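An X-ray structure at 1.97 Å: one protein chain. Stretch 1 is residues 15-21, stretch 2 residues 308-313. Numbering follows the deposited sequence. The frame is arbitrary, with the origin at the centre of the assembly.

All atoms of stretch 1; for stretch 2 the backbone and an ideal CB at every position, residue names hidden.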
# COMPACT_ATOMS: atom_id res chain seq x y z
N ILE B 15 -1.47 -1.20 9.29
CA ILE B 15 -1.96 0.17 9.27
C ILE B 15 -3.34 0.26 8.63
O ILE B 15 -3.55 -0.22 7.52
CB ILE B 15 -1.01 1.10 8.48
CG1 ILE B 15 0.38 1.09 9.12
CG2 ILE B 15 -1.58 2.50 8.42
CD1 ILE B 15 0.41 1.62 10.53
N ASP B 16 -4.29 0.85 9.36
CA ASP B 16 -5.62 1.06 8.81
C ASP B 16 -5.55 2.49 8.26
O ASP B 16 -5.29 3.43 9.01
CB ASP B 16 -6.71 1.01 9.89
CG ASP B 16 -6.95 -0.40 10.43
OD1 ASP B 16 -6.98 -1.35 9.63
OD2 ASP B 16 -7.14 -0.54 11.65
N MSE B 17 -5.75 2.64 6.95
CA MSE B 17 -5.72 3.95 6.31
C MSE B 17 -7.16 4.38 6.08
O MSE B 17 -7.83 3.89 5.17
CB MSE B 17 -4.96 3.89 4.99
CG MSE B 17 -3.46 3.72 5.13
SE MSE B 17 -2.58 5.31 5.81
CE MSE B 17 -2.26 6.19 4.13
N LEU B 18 -7.63 5.31 6.92
CA LEU B 18 -9.00 5.80 6.88
C LEU B 18 -9.25 6.93 5.88
O LEU B 18 -8.81 8.06 6.09
CB LEU B 18 -9.41 6.26 8.28
CG LEU B 18 -9.76 5.20 9.33
CD1 LEU B 18 -8.84 4.00 9.25
CD2 LEU B 18 -9.71 5.83 10.72
N ALA B 19 -9.96 6.61 4.81
CA ALA B 19 -10.27 7.60 3.78
C ALA B 19 -11.24 8.63 4.34
O ALA B 19 -12.29 8.27 4.87
CB ALA B 19 -10.88 6.92 2.56
N GLN B 20 -10.88 9.90 4.23
CA GLN B 20 -11.73 10.98 4.71
C GLN B 20 -12.61 11.50 3.58
O GLN B 20 -12.22 11.45 2.41
CB GLN B 20 -10.89 12.13 5.27
CG GLN B 20 -10.03 11.77 6.46
CD GLN B 20 -10.79 10.95 7.48
OE1 GLN B 20 -10.87 9.73 7.38
NE2 GLN B 20 -11.37 11.63 8.47
N PRO B 21 -13.80 12.02 3.91
CA PRO B 21 -14.71 12.54 2.90
C PRO B 21 -14.07 13.70 2.13
O PRO B 21 -13.20 14.39 2.66
CB PRO B 21 -15.92 13.00 3.72
CG PRO B 21 -15.88 12.09 4.91
CD PRO B 21 -14.41 12.08 5.25
N UNK B 308 -14.19 3.70 18.29
CA UNK B 308 -13.75 3.35 16.95
C UNK B 308 -14.11 4.43 15.93
O UNK B 308 -15.07 5.19 16.13
CB UNK B 308 -14.36 2.01 16.53
N UNK B 309 -13.34 4.49 14.85
CA UNK B 309 -13.57 5.44 13.77
C UNK B 309 -13.40 4.66 12.46
O UNK B 309 -12.29 4.30 12.10
CB UNK B 309 -12.62 6.63 13.85
N UNK B 310 -14.51 4.39 11.77
CA UNK B 310 -14.46 3.61 10.53
C UNK B 310 -13.74 2.31 10.88
O UNK B 310 -12.86 1.86 10.15
CB UNK B 310 -13.76 4.36 9.40
N UNK B 311 -14.12 1.71 12.00
CA UNK B 311 -13.44 0.51 12.44
C UNK B 311 -12.14 1.08 12.98
O UNK B 311 -11.99 2.29 13.01
CB UNK B 311 -13.25 -0.53 11.34
N UNK B 312 -11.20 0.25 13.40
CA UNK B 312 -9.95 0.80 13.92
C UNK B 312 -10.22 1.56 15.22
O UNK B 312 -10.98 2.53 15.24
CB UNK B 312 -9.29 1.72 12.89
N UNK B 313 -9.58 1.12 16.29
CA UNK B 313 -9.75 1.73 17.60
C UNK B 313 -8.92 2.99 17.80
O UNK B 313 -7.72 3.01 17.53
CB UNK B 313 -9.39 0.71 18.69

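Stretch 1 is a strand through residue 19, and its side chains alternate: Asp16 and Leu18 point toward stretch 2, while Ile15 and Met17 lie out of its reach. Beyond the strand, Gln20 brings the end of its side chain round to the same side. Stretch 2 is therefore offered, in order, a carboxylate, a branched apolar side chain and a polar amide.

Position 308 has an extended backbone, and its ideal CB has nothing of stretch 1 within 5.5 Å. The contact sets no requirement here, and many residues would serve. The deposited residue is Thr308, a beta-branched type at ease with extended angles; it makes no contact with stretch 1.

At position 309 the backbone is still extended, and CA-to-CB points toward stretch 1, with the ideal CB 4.3 Å from Leu18 CD2. An apolar side chain could stay beside the leucine, whereas a long one with an aliphatic stem could pass it and carry a polar end toward Gln20. The residue is Arg309. Its CB lies 4.3 Å from Leu18 CD2, and its chain runs on until NH1 is 3.4 Å from Gln20 NE2. The Gln20 amide is probably turned over in the model, so that approach shows proximity rather than a settled bond. The backbone also takes part: Arg309 O is 3.3 Å from Leu18 CD2, and Arg309 N donates a hydrogen bond to the carbonyl O of 312 over 3.1 Å, helping to fold the segment back on itself.

Position 310 has phi 54° and psi 46°, left-handed values that glycine, asparagine or aspartate accept most readily, though other residues can adopt them. The ideal CB nevertheless points toward stretch 1, 4.1 Å from Leu18 CG, and beyond it lie the carbonyl of Ala19 and the amide of Gln20. A side chain with a few methylenes and a polar end would use both surroundings. Gln310 does so: with chi1 m and chi2 t it reaches along the strand, placing NE2 3.6 Å from Leu18 CB and 3.1 Å from the atom modelled as Gln20 OE1. Its OE1 is 3.2 Å from Ala19 O, but these are two acceptors and form no hydrogen bond.

Position 311 combines phi 75° with psi -176°, and its ideal CB finds nothing of stretch 1 within 5.5 Å. The positive phi by itself favours glycine, and the residue is Gly311.

Position 312 again has positive phi, at 66°, with psi 121°, but its ideal CB points toward stretch 1, 3.4 Å from Asp16 OD2 and 4.3 Å from Leu18 CD1. The angles favour glycine, which would bring no methyl to Leu18 CD1; a residue with a CB takes them at some cost, and a small one fits beside the carboxylate. Ala312 supplies one methyl, whose CB packs 4.3 Å from Leu18 CD1 and touches Asp16 OD2 at 3.4 Å.

Position 313 is extended, with CA-to-CB directed away, so stretch 1 leaves its choice free. Phe313 makes no contact with stretch 1; its side chain comes no nearer than 6.9 Å, from CD2 to Asp16 OD2.

Stretch 2 (308-313) TRQGAF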
# COMPACT_ATOMS: atom_id res chain seq x y z
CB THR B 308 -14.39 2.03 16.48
OG1 THR B 308 -15.81 2.12 16.59
CG2 THR B 308 -13.88 0.86 17.31
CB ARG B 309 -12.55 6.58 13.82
CG ARG B 309 -13.15 7.93 13.46
CD ARG B 309 -12.28 8.75 12.51
NE ARG B 309 -11.19 9.45 13.17
CZ ARG B 309 -10.79 10.67 12.84
NH1 ARG B 309 -11.39 11.33 11.86
NH2 ARG B 309 -9.78 11.24 13.49
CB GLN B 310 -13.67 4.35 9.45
CG GLN B 310 -14.22 5.71 9.07
CD GLN B 310 -13.31 6.46 8.12
OE1 GLN B 310 -13.14 6.07 6.96
NE2 GLN B 310 -12.72 7.55 8.60
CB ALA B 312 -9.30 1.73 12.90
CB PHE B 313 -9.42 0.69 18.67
CG PHE B 313 -10.37 -0.48 18.68
CD1 PHE B 313 -11.44 -0.52 19.57
CD2 PHE B 313 -10.21 -1.52 17.78
CE1 PHE B 313 -12.34 -1.58 19.56
CE2 PHE B 313 -11.11 -2.58 17.75
CZ PHE B 313 -12.18 -2.61 18.65
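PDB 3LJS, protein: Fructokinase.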